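Local coordinates for fiber protein 2 (Fowl adenovirus 1, PDB 2VTW) that forms, as a homotrimer, the short fibre of the virion, whose C-terminal head probably attaches the virus to a host-cell receptor, at residues Q82-P85 and S86-Q90. Sequence-based numbering, arbitrary orientation.
Sequences QCNP and SNIGQ. With SO4 (sulfate ion), chain G.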
ATOM      1  N   GLN A  82     -16.868 -22.508   9.148  1.00 28.11           N
ATOM      2  CA  GLN A  82     -17.278 -21.980  10.463  1.00 27.91           C
ATOM      3  C   GLN A  82     -17.657 -20.494  10.506  1.00 27.54           C
ATOM      4  O   GLN A  82     -18.484 -20.087  11.334  1.00 27.04           O
ATOM      5  CB  GLN A  82     -16.179 -22.204  11.517  1.00 28.22           C
ATOM      6  CG  GLN A  82     -15.670 -23.630  11.702  1.00 29.20           C
ATOM      7  CD  GLN A  82     -14.602 -23.707  12.789  1.00 29.26           C
ATOM      8  OE1 GLN A  82     -14.874 -23.424  13.960  1.00 33.69           O
ATOM      9  NE2 GLN A  82     -13.382 -24.064  12.408  1.00 29.72           N
ATOM     10  N   CYS A  83     -17.034 -19.664   9.665  1.00 26.77           N
ATOM     11  CA  CYS A  83     -17.330 -18.211   9.687  1.00 26.70           C
ATOM     12  C   CYS A  83     -16.953 -17.538   8.348  1.00 26.77           C
ATOM     13  O   CYS A  83     -15.803 -17.184   8.115  1.00 27.00           O
ATOM     14  CB  CYS A  83     -16.615 -17.552  10.872  1.00 25.89           C
ATOM     15  SG  CYS A  83     -17.169 -15.912  11.206  1.00 25.50           S
ATOM     16  N   ASN A  84     -17.952 -17.391   7.479  1.00 27.15           N
ATOM     17  CA  ASN A  84     -17.774 -17.031   6.077  1.00 26.71           C
ATOM     18  C   ASN A  84     -18.984 -16.231   5.569  1.00 26.46           C
ATOM     19  O   ASN A  84     -19.678 -16.667   4.667  1.00 26.72           O
ATOM     20  CB  ASN A  84     -17.591 -18.303   5.258  1.00 26.36           C
ATOM     21  CG  ASN A  84     -17.023 -18.041   3.876  1.00 27.91           C
ATOM     22  OD1 ASN A  84     -16.757 -16.881   3.495  1.00 27.30           O
ATOM     23  ND2 ASN A  84     -16.790 -19.116   3.123  1.00 25.16           N
ATOM     24  N   PRO A  85     -19.222 -15.042   6.137  1.00 26.80           N
ATOM     25  CA  PRO A  85     -20.426 -14.241   5.860  1.00 26.92           C
ATOM     26  C   PRO A  85     -20.697 -13.936   4.380  1.00 27.15           C
ATOM     27  O   PRO A  85     -21.862 -13.774   4.002  1.00 28.33           O
ATOM     28  CB  PRO A  85     -20.166 -12.934   6.610  1.00 27.20           C
ATOM     29  CG  PRO A  85     -19.086 -13.220   7.578  1.00 26.55           C
ATOM     30  CD  PRO A  85     -18.322 -14.379   7.101  1.00 26.80           C
ATOM     31  N   SER A  86     -19.633 -13.884   3.576  1.00 26.59           N
ATOM     32  CA  SER A  86     -19.678 -13.489   2.159  1.00 26.42           C
ATOM     33  C   SER A  86     -19.533 -14.659   1.208  1.00 26.44           C
ATOM     34  O   SER A  86     -19.616 -14.479   0.012  1.00 26.40           O
ATOM     35  CB  SER A  86     -18.568 -12.441   1.854  1.00 25.69           C
ATOM     36  OG  SER A  86     -18.909 -11.177   2.418  1.00 22.06           O
ATOM     37  N   ASN A  87     -19.282 -15.850   1.742  1.00 27.29           N
ATOM     38  CA  ASN A  87     -19.334 -17.088   0.978  1.00 26.92           C
ATOM     39  C   ASN A  87     -18.155 -17.159   0.047  1.00 26.84           C
ATOM     40  O   ASN A  87     -18.288 -17.515  -1.121  1.00 26.44           O
ATOM     41  CB  ASN A  87     -20.692 -17.221   0.242  1.00 27.77           C
ATOM     42  CG  ASN A  87     -20.895 -18.576  -0.448  1.00 28.05           C
ATOM     43  OD1 ASN A  87     -20.383 -19.621  -0.003  1.00 30.71           O
ATOM     44  ND2 ASN A  87     -21.626 -18.549  -1.577  1.00 27.17           N
ATOM     45  N   ILE A  88     -16.977 -16.836   0.584  1.00 26.25           N
ATOM     46  CA  ILE A  88     -15.740 -17.131  -0.121  1.00 26.65           C
ATOM     47  C   ILE A  88     -15.708 -18.631  -0.356  1.00 27.23           C
ATOM     48  O   ILE A  88     -15.884 -19.396   0.574  1.00 27.31           O
ATOM     49  CB  ILE A  88     -14.462 -16.664   0.655  1.00 26.19           C
ATOM     50  CG1 ILE A  88     -14.552 -15.177   1.016  1.00 25.65           C
ATOM     51  CG2 ILE A  88     -13.201 -16.883  -0.155  1.00 25.03           C
ATOM     52  CD1 ILE A  88     -14.915 -14.262  -0.156  1.00 24.15           C
ATOM     53  N   GLY A  89     -15.488 -19.029  -1.609  1.00 28.02           N
ATOM     54  CA  GLY A  89     -15.465 -20.419  -2.005  1.00 28.36           C
ATOM     55  C   GLY A  89     -14.141 -21.100  -1.724  1.00 28.98           C
ATOM     56  O   GLY A  89     -13.107 -20.448  -1.500  1.00 28.38           O
ATOM     57  N   GLN A  90     -14.178 -22.430  -1.744  1.00 29.67           N
ATOM     58  CA  GLN A  90     -12.986 -23.254  -1.560  1.00 30.48           C
ATOM     59  C   GLN A  90     -12.147 -22.901  -2.736  1.00 31.02           C
ATOM     60  O   GLN A  90     -12.682 -22.531  -3.778  1.00 31.55           O
ATOM     61  CB  GLN A  90     -13.319 -24.754  -1.609  1.00 31.18           C
ATOM     62  CG  GLN A  90     -14.331 -25.228  -0.546  1.00 34.67           C
ATOM     63  CD  GLN A  90     -13.742 -25.322   0.852  1.00 39.12           C
ATOM     64  OE1 GLN A  90     -12.556 -25.635   1.012  1.00 42.46           O
ATOM     65  NE2 GLN A  90     -14.572 -25.058   1.882  1.00 41.52           N
TER
HETATM   66  S   SO4 G1411     -13.088 -24.040   8.785  1.00 36.48           S
HETATM   67  O1  SO4 G1411     -12.062 -23.437   9.616  1.00 39.26           O
HETATM   68  O2  SO4 G1411     -13.481 -25.282   9.423  1.00 40.81           O
HETATM   69  O3  SO4 G1411     -14.263 -23.197   8.664  1.00 34.82           O
HETATM   70  O4  SO4 G1411     -12.483 -24.392   7.520  1.00 38.06           O
HETATM   71  O   HOH W   1     -16.699 -14.322   4.085  1.00 21.27           O
HETATM   72  O   HOH W   2     -21.525 -10.608   3.644  1.00 38.75           O
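The side-chain amide of Asn84 grips the backbone of Ile88, four residues on, across a type I beta turn running from Asn84 to Asn87. The turn lies in the loop between strands 71-76 and 92-94 of the beta-rich fibre head. It is closed by Asn87 N, which donates to Asn84 O at 3.1 Å from well above the carbonyl plane. Asn84 holds CG anti to its own N (chi1 -164°), and this swings the amide alongside the chain leaving the turn. There it acts in both senses on one residue. OD1 accepts from Ile88 N at 2.9 Å, with the donor tilted from the carbonyl plane. It also takes a weak bond from Asn87 N and a hydrogen bond from a water, which in turn accepts from Ser86 N. Ile88 CB and CG1 pack against the same oxygen. ND2 also donates to Leu80 O, so both polar atoms of the amide are bonded.

Ser86 OG is hydrogen-bonded to Trp75 N and Asn20 O, tying the turn to strands 71-76 and 4-23. At the start of 82-85, Gln82 holds a sulfate, probably from the crystallisation liquor, through N and NE2; Thr81 N is a further donor to it. The straightest of the bonds joining the two segments is Asn84 ND2 to Ile88 O: 2.7 Å, N-H...O angle 160°, with ND2 on a lone pair of Ile88 O and that oxygen in the amide plane of Asn84.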